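Local structure of giardin subunit alpha-1 (Giardia intestinalis, 4EVF) at residues A[95-100]-A[140-144]; A[99-103]-A[227-231]; A[158-162]-A[173-178]; A[181-187]-A[221-226]; A[215-219]-A[232-236]. The protein is an annexin that binds calcium and, dependent on it, phosphatidylserine-containing phospholipid, and takes part in parasite attachment and cytoskeletal remodelling. One frame throughout, in Å; residues are numbered along the deposited sequence.

Contact 1 of 5, residues A[95-100]-A[140-144]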
# COMPACT_ATOMS: atom_id res chain seq x y z
N PHE A 95 -6.16 -6.67 -2.64
CA PHE A 95 -6.55 -6.60 -1.23
C PHE A 95 -5.36 -6.19 -0.35
O PHE A 95 -5.49 -5.30 0.49
CB PHE A 95 -7.10 -7.95 -0.72
CG PHE A 95 -8.48 -8.30 -1.23
CD1 PHE A 95 -9.25 -7.38 -1.93
CD2 PHE A 95 -9.02 -9.57 -1.00
CE1 PHE A 95 -10.52 -7.71 -2.40
CE2 PHE A 95 -10.29 -9.90 -1.45
CZ PHE A 95 -11.04 -8.97 -2.16
N PHE A 96 -4.22 -6.86 -0.54
CA PHE A 96 -3.03 -6.54 0.25
C PHE A 96 -2.64 -5.08 0.07
O PHE A 96 -2.33 -4.38 1.05
CB PHE A 96 -1.83 -7.45 -0.12
CG PHE A 96 -2.12 -8.92 -0.00
CD1 PHE A 96 -3.00 -9.40 0.96
CD2 PHE A 96 -1.52 -9.82 -0.87
CE1 PHE A 96 -3.27 -10.76 1.05
CE2 PHE A 96 -1.79 -11.18 -0.78
CZ PHE A 96 -2.67 -11.65 0.18
N ASP A 97 -2.65 -4.63 -1.18
CA ASP A 97 -2.24 -3.27 -1.53
C ASP A 97 -3.15 -2.20 -0.93
O ASP A 97 -2.69 -1.14 -0.56
CB ASP A 97 -2.16 -3.07 -3.05
CG ASP A 97 -1.25 -4.09 -3.72
OD1 ASP A 97 -0.49 -4.78 -3.00
OD2 ASP A 97 -1.30 -4.19 -4.97
N THR A 98 -4.45 -2.49 -0.87
CA THR A 98 -5.47 -1.49 -0.54
C THR A 98 -5.90 -1.50 0.94
O THR A 98 -6.20 -0.45 1.51
CB THR A 98 -6.72 -1.64 -1.46
OG1 THR A 98 -7.26 -2.96 -1.33
CG2 THR A 98 -6.37 -1.39 -2.92
N VAL A 99 -5.92 -2.68 1.54
CA VAL A 99 -6.41 -2.85 2.91
C VAL A 99 -5.26 -2.88 3.92
O VAL A 99 -5.33 -2.26 4.98
CB VAL A 99 -7.27 -4.15 3.05
CG1 VAL A 99 -7.59 -4.45 4.50
CG2 VAL A 99 -8.55 -4.04 2.24
N ILE A 100 -4.19 -3.60 3.60
CA ILE A 100 -3.11 -3.78 4.56
C ILE A 100 -2.06 -2.67 4.53
O ILE A 100 -1.60 -2.22 5.58
CB ILE A 100 -2.43 -5.16 4.42
CG1 ILE A 100 -3.48 -6.26 4.46
CG2 ILE A 100 -1.39 -5.34 5.53
CD1 ILE A 100 -2.91 -7.67 4.32
N MET A 140 -8.59 -9.83 7.94
CA MET A 140 -8.87 -8.60 7.18
C MET A 140 -10.06 -7.83 7.75
O MET A 140 -10.04 -6.59 7.80
CB MET A 140 -9.07 -8.88 5.68
CG MET A 140 -7.74 -9.10 4.95
SD MET A 140 -7.94 -9.13 3.16
CE MET A 140 -6.32 -9.73 2.65
N GLU A 141 -11.06 -8.56 8.21
CA GLU A 141 -12.21 -7.93 8.86
C GLU A 141 -11.78 -7.13 10.08
O GLU A 141 -12.18 -5.98 10.27
CB GLU A 141 -13.23 -8.99 9.28
CG GLU A 141 -14.48 -8.38 9.89
CD GLU A 141 -15.52 -9.42 10.23
OE1 GLU A 141 -15.16 -10.59 10.48
OE2 GLU A 141 -16.72 -9.07 10.24
N LYS A 142 -10.96 -7.75 10.92
CA LYS A 142 -10.50 -7.10 12.15
C LYS A 142 -9.50 -5.99 11.84
O LYS A 142 -9.46 -4.96 12.51
CB LYS A 142 -9.88 -8.15 13.07
CG LYS A 142 -9.53 -7.63 14.46
CD LYS A 142 -10.17 -8.50 15.52
CE LYS A 142 -9.88 -9.96 15.27
NZ LYS A 142 -10.65 -10.83 16.20
N TRP A 143 -8.69 -6.19 10.80
CA TRP A 143 -7.76 -5.16 10.35
C TRP A 143 -8.49 -3.88 9.96
O TRP A 143 -8.08 -2.78 10.34
CB TRP A 143 -6.96 -5.66 9.16
CG TRP A 143 -5.76 -4.84 8.87
CD1 TRP A 143 -5.69 -3.73 8.08
CD2 TRP A 143 -4.44 -5.08 9.35
NE1 TRP A 143 -4.40 -3.26 8.06
CE2 TRP A 143 -3.61 -4.07 8.83
CE3 TRP A 143 -3.87 -6.05 10.19
CZ2 TRP A 143 -2.24 -4.01 9.11
CZ3 TRP A 143 -2.52 -5.98 10.47
CH2 TRP A 143 -1.71 -4.97 9.93
N MET A 144 -9.56 -4.03 9.19
CA MET A 144 -10.32 -2.88 8.70
C MET A 144 -10.92 -2.04 9.84
O MET A 144 -11.16 -0.84 9.68
CB MET A 144 -11.41 -3.33 7.72
CG MET A 144 -10.85 -3.77 6.37
SD MET A 144 -12.01 -4.44 5.17
CE MET A 144 -13.14 -3.10 4.87
O HOH W 1 -3.08 -0.96 7.29
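V99 and M144 come level with each other, CA atoms 7.0 Å apart, on two helical segments, 95-100 and 140-144, whose axes pass 10.9 Å from each other at 34°, far nearer to parallel than to crossed. V99 holds its CG1 anti to the backbone N (chi1 171°), which sends that methyl against CG of M144 at 3.8 Å and alongside CD1 of W143. The indole of W143 points toward the other helix, and I100 lays CG2 over one of its faces, off centre toward the rim, 3.9 Å from W143 CZ2. At the edge of the same ring, in its plane, sits water 1. It accepts the N-H of W143 NE1 at 2.8 Å and lies 2.6 Å from I100 O, to which it probably donates, so the polar nitrogen of a buried indole is satisfied and tied to the partner backbone at once. One turn earlier M140 runs straight out beyond CG (chi2 -170°) and reaches across to the other helix. Its CE ends 3.6 Å from F96 CE1, with F95 CB and I100 CD1 also around it, while SD stands obliquely to the F95 ring, 5.2 Å from its centroid, as a Met-aromatic contact. T216 of helix 211-225 backs M140 and F96, and helix 122-130 packs on F95 and M144; R148 adds a cation-pi contact to W143. The contact, buried throughout, joins helices 92-100 and 135-145 of the predicted second repeat, in keeping with the all-helical annexin fold.

Contact 2 of 5, residues A[99-103]-A[227-231]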
# COMPACT_ATOMS: atom_id res chain seq x y z
N VAL A 99 -5.92 -2.68 1.54
CA VAL A 99 -6.41 -2.85 2.91
C VAL A 99 -5.26 -2.88 3.92
O VAL A 99 -5.33 -2.26 4.98
CB VAL A 99 -7.27 -4.15 3.05
CG1 VAL A 99 -7.59 -4.45 4.50
CG2 VAL A 99 -8.55 -4.04 2.24
N ILE A 100 -4.19 -3.60 3.60
CA ILE A 100 -3.11 -3.78 4.56
C ILE A 100 -2.06 -2.67 4.53
O ILE A 100 -1.60 -2.22 5.58
CB ILE A 100 -2.43 -5.16 4.42
CG1 ILE A 100 -3.48 -6.26 4.46
CG2 ILE A 100 -1.39 -5.34 5.53
CD1 ILE A 100 -2.91 -7.67 4.32
N LEU A 101 -1.67 -2.24 3.34
CA LEU A 101 -0.74 -1.15 3.16
C LEU A 101 -1.54 0.16 3.20
O LEU A 101 -1.79 0.79 2.17
CB LEU A 101 0.02 -1.32 1.84
CG LEU A 101 1.28 -0.52 1.46
CD1 LEU A 101 0.87 0.82 0.91
CD2 LEU A 101 2.31 -0.38 2.59
N CYS A 102 -1.96 0.55 4.40
CA CYS A 102 -2.83 1.71 4.56
C CYS A 102 -2.75 2.19 6.00
O CYS A 102 -2.76 1.39 6.93
CB CYS A 102 -4.26 1.33 4.19
SG CYS A 102 -5.44 2.69 4.12
N THR A 103 -2.67 3.50 6.19
CA THR A 103 -2.71 4.07 7.53
C THR A 103 -4.17 4.13 7.99
O THR A 103 -5.07 4.20 7.16
CB THR A 103 -2.12 5.48 7.53
OG1 THR A 103 -2.97 6.33 6.75
CG2 THR A 103 -0.74 5.49 6.89
N MET A 227 5.17 0.50 7.43
CA MET A 227 4.57 0.59 6.11
C MET A 227 5.62 0.57 4.98
O MET A 227 5.36 0.02 3.90
CB MET A 227 3.70 1.84 6.01
CG MET A 227 2.39 1.73 6.78
SD MET A 227 1.28 0.49 6.09
CE MET A 227 0.32 0.06 7.55
N HIS A 228 6.79 1.16 5.22
CA HIS A 228 7.86 1.17 4.21
C HIS A 228 8.47 -0.21 4.01
O HIS A 228 9.00 -0.52 2.94
CB HIS A 228 8.97 2.17 4.58
CG HIS A 228 9.80 1.77 5.76
ND1 HIS A 228 9.30 1.78 7.05
CD2 HIS A 228 11.09 1.37 5.86
CE1 HIS A 228 10.25 1.38 7.89
NE2 HIS A 228 11.34 1.13 7.19
N ARG A 229 8.39 -1.04 5.04
CA ARG A 229 8.86 -2.42 4.96
C ARG A 229 7.87 -3.32 4.22
O ARG A 229 8.27 -4.25 3.53
CB ARG A 229 9.20 -2.97 6.35
CG ARG A 229 10.35 -2.23 7.01
CD ARG A 229 10.68 -2.79 8.37
NE ARG A 229 11.43 -4.04 8.29
CZ ARG A 229 12.10 -4.58 9.30
NH1 ARG A 229 12.11 -3.98 10.49
NH2 ARG A 229 12.75 -5.73 9.14
N LEU A 230 6.58 -3.06 4.39
CA LEU A 230 5.59 -3.76 3.58
C LEU A 230 5.71 -3.29 2.12
O LEU A 230 5.64 -4.11 1.19
CB LEU A 230 4.16 -3.55 4.11
CG LEU A 230 3.08 -4.26 3.30
CD1 LEU A 230 3.34 -5.78 3.23
CD2 LEU A 230 1.68 -3.99 3.83
N ALA A 231 5.87 -1.98 1.93
CA ALA A 231 6.11 -1.43 0.60
C ALA A 231 7.29 -2.12 -0.11
O ALA A 231 7.18 -2.51 -1.27
CB ALA A 231 6.36 0.08 0.68
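L101 is the bump on one side: its CD2 drops into a shallow hollow on helix 227-231, touching M227 O at 3.3 Å and M227 SD at 3.8 Å, with CB and CG of L230 forming the far wall. An inverse gamma turn centred on L101 presents this side chain, and CG standing anti to the backbone N (chi1 -167°) carries the branch on toward the helix. The return bump is M227. Bent at chi2 (-67°), it slides past L101 in the opposite direction and lodges its CE in the bend of the partner backbone, 3.4 Å from C102 O and 3.6 Å from I100 O. L230 fills the third niche with CD2, which rests on L101 CB at 3.7 Å and meets I100 CG2, crossing that side chain at about a right angle. C219 and neighbouring parts of helix 211-225 close over I100 and L230. No hydrogen bond spans the two segments, and M227 O already takes the N-H of A231 inside its own helix. The union of the predicted second and fourth repeats therefore depends here on the fit of apolar surfaces, perhaps with a slight polar pull between the thioether methyl and the two carbonyl oxygens it faces.

Contact 3 of 5, residues A[158-162]-A[173-178]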
# COMPACT_ATOMS: atom_id res chain seq x y z
N GLU A 158 4.81 -11.53 25.90
CA GLU A 158 3.89 -11.50 24.78
C GLU A 158 4.39 -12.40 23.66
O GLU A 158 3.60 -13.10 23.01
CB GLU A 158 3.72 -10.06 24.30
CG GLU A 158 2.34 -9.74 23.73
CD GLU A 158 1.22 -9.91 24.74
OE1 GLU A 158 1.34 -9.41 25.87
OE2 GLU A 158 0.22 -10.56 24.39
N ALA A 159 5.70 -12.40 23.44
CA ALA A 159 6.31 -13.28 22.45
C ALA A 159 6.13 -14.75 22.83
O ALA A 159 5.88 -15.59 21.97
CB ALA A 159 7.78 -12.94 22.27
N GLN A 160 6.24 -15.06 24.12
CA GLN A 160 6.02 -16.44 24.60
C GLN A 160 4.58 -16.91 24.39
O GLN A 160 4.36 -18.00 23.87
CB GLN A 160 6.43 -16.58 26.07
CG GLN A 160 6.00 -17.89 26.75
CD GLN A 160 6.79 -19.12 26.29
OE1 GLN A 160 7.30 -19.18 25.17
NE2 GLN A 160 6.88 -20.12 27.17
N ARG A 161 3.60 -16.10 24.78
CA ARG A 161 2.19 -16.42 24.51
C ARG A 161 1.95 -16.58 23.00
O ARG A 161 1.18 -17.44 22.58
CB ARG A 161 1.24 -15.35 25.07
CG ARG A 161 1.28 -15.17 26.58
CD ARG A 161 0.11 -14.31 27.07
NE ARG A 161 0.52 -13.09 27.77
CZ ARG A 161 0.97 -13.05 29.02
NH1 ARG A 161 1.08 -14.17 29.73
NH2 ARG A 161 1.30 -11.88 29.58
N LEU A 162 2.59 -15.73 22.21
CA LEU A 162 2.45 -15.76 20.75
C LEU A 162 3.00 -17.08 20.23
O LEU A 162 2.33 -17.80 19.49
CB LEU A 162 3.19 -14.58 20.11
CG LEU A 162 2.60 -13.84 18.90
CD1 LEU A 162 3.66 -13.51 17.85
CD2 LEU A 162 1.43 -14.59 18.27
N TYR A 173 -6.30 -16.82 18.58
CA TYR A 173 -5.37 -15.90 19.25
C TYR A 173 -4.55 -15.14 18.21
O TYR A 173 -4.24 -13.95 18.36
CB TYR A 173 -4.44 -16.68 20.18
CG TYR A 173 -3.52 -15.84 21.04
CD1 TYR A 173 -3.82 -15.61 22.38
CD2 TYR A 173 -2.34 -15.30 20.53
CE1 TYR A 173 -3.00 -14.85 23.18
CE2 TYR A 173 -1.50 -14.54 21.32
CZ TYR A 173 -1.85 -14.31 22.65
OH TYR A 173 -1.03 -13.56 23.46
N LEU A 174 -4.18 -15.85 17.14
CA LEU A 174 -3.38 -15.28 16.07
C LEU A 174 -4.12 -14.15 15.35
O LEU A 174 -3.55 -13.09 15.08
CB LEU A 174 -2.99 -16.37 15.09
CG LEU A 174 -1.64 -17.07 15.24
CD1 LEU A 174 -1.04 -17.00 16.63
CD2 LEU A 174 -1.72 -18.51 14.70
N ILE A 175 -5.39 -14.39 15.03
CA ILE A 175 -6.20 -13.43 14.30
C ILE A 175 -6.39 -12.17 15.14
O ILE A 175 -6.26 -11.05 14.66
CB ILE A 175 -7.55 -14.04 13.89
CG1 ILE A 175 -7.34 -15.16 12.86
CG2 ILE A 175 -8.48 -12.99 13.33
CD1 ILE A 175 -8.53 -16.09 12.72
N ASP A 176 -6.70 -12.37 16.41
CA ASP A 176 -6.90 -11.26 17.33
C ASP A 176 -5.58 -10.52 17.57
O ASP A 176 -5.55 -9.31 17.60
CB ASP A 176 -7.46 -11.77 18.66
CG ASP A 176 -7.61 -10.66 19.67
OD1 ASP A 176 -8.64 -9.95 19.61
OD2 ASP A 176 -6.70 -10.50 20.51
N PHE A 177 -4.48 -11.26 17.72
CA PHE A 177 -3.20 -10.62 17.96
C PHE A 177 -2.76 -9.72 16.80
O PHE A 177 -2.50 -8.54 16.97
CB PHE A 177 -2.09 -11.64 18.25
CG PHE A 177 -0.73 -11.02 18.39
CD1 PHE A 177 0.09 -10.87 17.28
CD2 PHE A 177 -0.30 -10.54 19.62
CE1 PHE A 177 1.34 -10.28 17.40
CE2 PHE A 177 0.94 -9.98 19.74
CZ PHE A 177 1.76 -9.83 18.65
N PHE A 178 -2.67 -10.30 15.60
CA PHE A 178 -2.25 -9.51 14.45
C PHE A 178 -3.27 -8.42 14.09
O PHE A 178 -2.90 -7.36 13.60
CB PHE A 178 -1.93 -10.43 13.26
CG PHE A 178 -0.63 -11.15 13.41
CD1 PHE A 178 0.56 -10.53 13.05
CD2 PHE A 178 -0.58 -12.42 13.95
CE1 PHE A 178 1.77 -11.18 13.21
CE2 PHE A 178 0.62 -13.07 14.13
CZ PHE A 178 1.80 -12.45 13.75
O HOH W 2 1.11 -12.29 22.53
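Water 2 joins E158 to Y173, with three partners all at 2.7 Å: it donates to E158 O and to E158 OE2, and it accepts a hydrogen bond from Y173 OH from a position in the plane of the phenol ring. E158 bends at chi2 (61°), which folds its carboxylate back so that one water serves both the side chain and the carbonyl of the same residue. The planes of carboxylate and phenol ring are nearly parallel. Beyond the water, R151 forms a salt bridge with OE2, and the N-H of G153 bonds to OE1. R161 meets the same hydroxyl with its aliphatic root, CB lying 3.3 Å from Y173 OH, while its guanidinium leads away from the partner helix. Deeper in, L162 carries most of the apolar contact. Its CG stands over the centre of the F177 ring, 4.0 Å from the centroid and only 9° off the normal, a clean CH-pi contact. CD2 of the same leucine reaches L174 CD1 at 3.8 Å, and E158 CG approaches the edge of F177, 4.2 Å from CE2. The segments run roughly antiparallel, at 144°, with axes 11.9 Å apart; they belong to the successive helices 155-167 and 171-180, and Y186 and F193 of helix 183-196 cover F177 and L162. Chemically, then, the pair is an oily core of leucine and phenylalanine with a wet, polar flank, and the salt bridge from R151 would probably help keep the E158 carboxylate ionised.

Contact 4 of 5, residues A[181-187]-A[221-226]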
# COMPACT_ATOMS: atom_id res chain seq x y z
N VAL A 181 -2.92 -5.73 17.75
CA VAL A 181 -1.68 -5.29 18.39
C VAL A 181 -1.24 -3.96 17.78
O VAL A 181 -1.28 -3.78 16.56
CB VAL A 181 -0.54 -6.33 18.28
CG1 VAL A 181 -0.04 -6.42 16.85
CG2 VAL A 181 0.60 -5.96 19.21
N PRO A 182 -0.84 -3.00 18.63
CA PRO A 182 -0.33 -1.73 18.10
C PRO A 182 1.03 -1.96 17.47
O PRO A 182 1.79 -2.79 17.96
CB PRO A 182 -0.22 -0.84 19.35
CG PRO A 182 -1.17 -1.47 20.36
CD PRO A 182 -1.05 -2.95 20.09
N SER A 183 1.33 -1.24 16.39
CA SER A 183 2.62 -1.40 15.72
C SER A 183 3.78 -1.14 16.66
O SER A 183 4.79 -1.86 16.64
CB SER A 183 2.72 -0.46 14.52
OG SER A 183 1.74 -0.77 13.55
N ALA A 184 3.65 -0.10 17.48
CA ALA A 184 4.74 0.28 18.36
C ALA A 184 5.14 -0.87 19.28
O ALA A 184 6.30 -0.98 19.66
CB ALA A 184 4.38 1.52 19.17
N GLU A 185 4.17 -1.72 19.63
CA GLU A 185 4.41 -2.86 20.52
C GLU A 185 4.89 -4.05 19.72
O GLU A 185 5.67 -4.88 20.21
CB GLU A 185 3.13 -3.22 21.28
CG GLU A 185 2.52 -2.05 22.03
CD GLU A 185 1.50 -2.47 23.07
OE1 GLU A 185 0.98 -3.61 22.99
OE2 GLU A 185 1.23 -1.66 23.99
N TYR A 186 4.42 -4.16 18.49
CA TYR A 186 4.75 -5.34 17.68
C TYR A 186 6.25 -5.52 17.51
O TYR A 186 6.77 -6.62 17.69
CB TYR A 186 4.06 -5.27 16.32
CG TYR A 186 4.29 -6.50 15.48
CD1 TYR A 186 3.54 -7.66 15.69
CD2 TYR A 186 5.25 -6.52 14.47
CE1 TYR A 186 3.74 -8.79 14.92
CE2 TYR A 186 5.45 -7.66 13.68
CZ TYR A 186 4.69 -8.79 13.92
OH TYR A 186 4.87 -9.94 13.15
N ARG A 187 6.94 -4.43 17.18
CA ARG A 187 8.38 -4.48 16.89
C ARG A 187 9.20 -5.11 18.02
O ARG A 187 10.01 -6.02 17.78
CB ARG A 187 8.88 -3.07 16.53
CG ARG A 187 7.86 -2.30 15.69
CD ARG A 187 8.36 -0.95 15.15
NE ARG A 187 7.52 -0.50 14.04
CZ ARG A 187 6.61 0.47 14.11
NH1 ARG A 187 6.41 1.14 15.24
NH2 ARG A 187 5.90 0.78 13.03
N HIS A 221 2.42 -8.76 9.20
CA HIS A 221 3.73 -8.71 9.85
C HIS A 221 4.60 -7.53 9.40
O HIS A 221 5.07 -6.75 10.22
CB HIS A 221 4.46 -10.04 9.62
CG HIS A 221 5.93 -9.98 9.87
ND1 HIS A 221 6.47 -9.94 11.14
CD2 HIS A 221 6.98 -9.96 9.02
CE1 HIS A 221 7.78 -9.89 11.06
NE2 HIS A 221 8.12 -9.91 9.78
N PHE A 222 4.82 -7.41 8.09
CA PHE A 222 5.58 -6.28 7.55
C PHE A 222 4.91 -4.94 7.85
O PHE A 222 5.58 -3.97 8.20
CB PHE A 222 5.78 -6.41 6.04
CG PHE A 222 6.82 -7.42 5.65
CD1 PHE A 222 6.53 -8.43 4.74
CD2 PHE A 222 8.09 -7.36 6.18
CE1 PHE A 222 7.48 -9.37 4.38
CE2 PHE A 222 9.06 -8.29 5.82
CZ PHE A 222 8.75 -9.29 4.92
N ALA A 223 3.58 -4.89 7.71
CA ALA A 223 2.84 -3.65 7.94
C ALA A 223 3.08 -3.17 9.36
O ALA A 223 3.39 -2.00 9.57
CB ALA A 223 1.35 -3.87 7.72
N LEU A 224 2.96 -4.09 10.32
CA LEU A 224 3.17 -3.75 11.73
C LEU A 224 4.60 -3.32 12.01
O LEU A 224 4.83 -2.47 12.87
CB LEU A 224 2.75 -4.93 12.62
CG LEU A 224 1.26 -5.26 12.54
CD1 LEU A 224 0.94 -6.60 13.19
CD2 LEU A 224 0.41 -4.11 13.15
N LEU A 225 5.57 -3.88 11.27
CA LEU A 225 6.97 -3.46 11.39
C LEU A 225 7.20 -2.07 10.81
O LEU A 225 8.06 -1.33 11.27
CB LEU A 225 7.91 -4.45 10.71
CG LEU A 225 8.10 -5.80 11.40
CD1 LEU A 225 9.15 -6.62 10.66
CD2 LEU A 225 8.49 -5.58 12.85
N GLY A 226 6.42 -1.74 9.79
CA GLY A 226 6.52 -0.43 9.18
C GLY A 226 5.99 -0.48 7.77
O GLY A 226 6.31 -1.39 7.00
O HOH W 3 2.52 0.23 11.18
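The Y186 ring has CB of L224 over one face, offset toward the rim and 3.5 Å from Y186 CD2, a CH-pi contact; at its edge, in plane, are H221 ND1 and the end of L225. H221 in turn offers its own edge: ND1 lies 2.6 Å from Y186 OH in a short hydrogen bond whose donor could be either, the two rings meeting rim to rim with planes at 69°. CG of L225 sits over a face of that imidazole, so the leucine spans both rings. The guanidinium of R187, carried on a chain extended from CG to NE, has L225 O at its edge and L224 O over a face. NE donates to L225 O at 2.9 Å, fairly straight at 163°, but from well above the carbonyl plane, not along a lone pair. That puts a positive charge at the C-terminal end of helix 211-225, where it would probably suit the helix dipole. S183 OG and A223 O share water 3, at 2.7 Å and 2.9 Å respectively, and V181 CG1 packs on L224 CD1 at 3.8 Å. Segment axes approach to 8.8 Å and cross at 105°; L224 lies between them, the residue most covered by the other segment, meeting V181, S183 and Y186. G226, with positive phi, ends one helix and serves as the N-cap position of the next. F177 and F178 of helix 171-180 back Y186 and L224. This steep crossing of helices 183-196 and 211-225, separated in the chain by helix 201-208, belongs to the all-helical annexin fold, at the end of the predicted third repeat, where G226 starts the fourth.

Contact 5 of 5, residues A[215-219]-A[232-236]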
# COMPACT_ATOMS: atom_id res chain seq x y z
N TYR A 215 0.05 -15.24 2.93
CA TYR A 215 0.39 -13.91 2.46
C TYR A 215 -0.28 -12.81 3.27
O TYR A 215 0.31 -11.75 3.48
CB TYR A 215 0.11 -13.75 0.96
CG TYR A 215 1.05 -14.60 0.15
CD1 TYR A 215 2.41 -14.34 0.15
CD2 TYR A 215 0.58 -15.70 -0.57
CE1 TYR A 215 3.29 -15.13 -0.56
CE2 TYR A 215 1.45 -16.49 -1.29
CZ TYR A 215 2.80 -16.20 -1.28
OH TYR A 215 3.68 -16.98 -1.99
N THR A 216 -1.50 -13.07 3.73
CA THR A 216 -2.22 -12.07 4.53
C THR A 216 -1.49 -11.79 5.84
O THR A 216 -1.25 -10.62 6.20
CB THR A 216 -3.68 -12.49 4.82
OG1 THR A 216 -4.41 -12.60 3.59
CG2 THR A 216 -4.36 -11.45 5.71
N PHE A 217 -1.13 -12.85 6.57
CA PHE A 217 -0.41 -12.70 7.83
C PHE A 217 1.02 -12.17 7.63
O PHE A 217 1.56 -11.42 8.45
CB PHE A 217 -0.40 -14.01 8.63
CG PHE A 217 -1.68 -14.28 9.37
CD1 PHE A 217 -2.79 -14.79 8.70
CD2 PHE A 217 -1.78 -14.05 10.73
CE1 PHE A 217 -3.98 -15.04 9.36
CE2 PHE A 217 -2.96 -14.30 11.41
CZ PHE A 217 -4.06 -14.80 10.72
N TYR A 218 1.64 -12.58 6.52
CA TYR A 218 2.96 -12.10 6.18
C TYR A 218 2.95 -10.60 5.89
O TYR A 218 3.82 -9.85 6.35
CB TYR A 218 3.51 -12.88 4.97
CG TYR A 218 5.01 -12.82 4.80
CD1 TYR A 218 5.86 -12.72 5.90
CD2 TYR A 218 5.59 -12.85 3.53
CE1 TYR A 218 7.24 -12.67 5.74
CE2 TYR A 218 6.96 -12.80 3.36
CZ TYR A 218 7.78 -12.71 4.47
OH TYR A 218 9.15 -12.66 4.29
N CYS A 219 1.96 -10.14 5.13
CA CYS A 219 1.85 -8.71 4.85
C CYS A 219 1.58 -7.96 6.15
O CYS A 219 2.15 -6.89 6.40
CB CYS A 219 0.75 -8.42 3.81
SG CYS A 219 1.23 -8.87 2.08
N ALA A 232 8.41 -2.25 0.59
CA ALA A 232 9.59 -2.92 0.02
C ALA A 232 9.22 -4.32 -0.50
O ALA A 232 9.56 -4.69 -1.63
CB ALA A 232 10.68 -3.03 1.04
N TYR A 233 8.55 -5.09 0.36
CA TYR A 233 8.11 -6.44 0.04
C TYR A 233 7.14 -6.51 -1.15
O TYR A 233 7.26 -7.36 -2.04
CB TYR A 233 7.46 -7.07 1.27
CG TYR A 233 6.81 -8.41 1.00
CD1 TYR A 233 7.58 -9.51 0.63
CD2 TYR A 233 5.44 -8.59 1.11
CE1 TYR A 233 7.01 -10.74 0.37
CE2 TYR A 233 4.85 -9.83 0.86
CZ TYR A 233 5.65 -10.90 0.49
OH TYR A 233 5.09 -12.14 0.22
N LEU A 234 6.14 -5.64 -1.15
CA LEU A 234 5.19 -5.62 -2.23
C LEU A 234 5.84 -5.09 -3.52
O LEU A 234 5.50 -5.54 -4.60
CB LEU A 234 3.95 -4.80 -1.84
CG LEU A 234 2.98 -5.35 -0.78
CD1 LEU A 234 1.84 -4.39 -0.39
CD2 LEU A 234 2.43 -6.72 -1.14
N ILE A 235 6.88 -4.36 -3.50
CA ILE A 235 7.56 -3.95 -4.73
C ILE A 235 8.41 -5.08 -5.27
O ILE A 235 8.45 -5.31 -6.48
CB ILE A 235 8.43 -2.70 -4.49
CG1 ILE A 235 7.53 -1.48 -4.34
CG2 ILE A 235 9.44 -2.50 -5.62
CD1 ILE A 235 8.29 -0.24 -3.90
N ASN A 236 9.05 -5.81 -4.37
CA ASN A 236 9.81 -6.99 -4.76
C ASN A 236 8.89 -8.05 -5.41
O ASN A 236 9.24 -8.64 -6.44
CB ASN A 236 10.59 -7.52 -3.56
CG ASN A 236 11.45 -8.71 -3.91
OD1 ASN A 236 11.14 -9.85 -3.55
ND2 ASN A 236 12.55 -8.46 -4.62
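A T-shaped tyrosine pair, Y218 on Y233, ties helix 211-225 to helix 227-240, the two successive helices that pass from the predicted third annexin repeat into the fourth. The edge of Y218 is turned toward the face of Y233, centroids 5.0 Å apart and planes at 72°. The rim atoms doing the touching are CD2 and CE2 of Y218, the latter 3.6 Å from Y233 CE1, and aromatic C-H groups directed at a pi face in this way are mildly attractive. Y233 reaches across because its CG stands anti to the backbone N (chi1 173°), which points the ring at the partner helix. Its hydroxyl ends at the edges of two tyrosines, close to the plane of each: OH is 3.4 Å from Y218 CD2 and 3.5 Å from Y215 CD1. F222, a turn further along the first helix, meets both Y218 and Y233 with its own ring, enlarging the aromatic cluster, and Y269 also touches Y233. The segments themselves stay well separated, with axes 12.2 Å apart at 137°, so these long side chains bridge most of the distance. No hydrogen bond joins them. Along the CE2 side of the Y233 ring lies C219, whose SG is in the ring plane, a sulfur-aromatic contact 3.9 Å from CE2. The same SG also touches L234, 4.1 Å from its CD2.

Contacts 1 and 2 start from the same helix, 92-100, with centres 10 Å apart; contact 1 binds it to helix 135-145, contact 2 to helix 227-240. Contact 5 uses helix 227-240 again, its centre 9 Å from that of contact 2, and shares helix 211-225 with contact 4. Contact 3 lies farthest out, about 24 Å from the centre of the chain, and touches contact 4 through F177 and F178 against Y186. Along the chain, contacts 1 and 3 close in turn before contact 4 opens, contact 2 encloses contacts 3 and 4, and contact 5 crosses contacts 2 and 4. Local helix pairs are thus joined, through helix 211-225, to the long-range contact between predicted repeats two and four, making one continuous core.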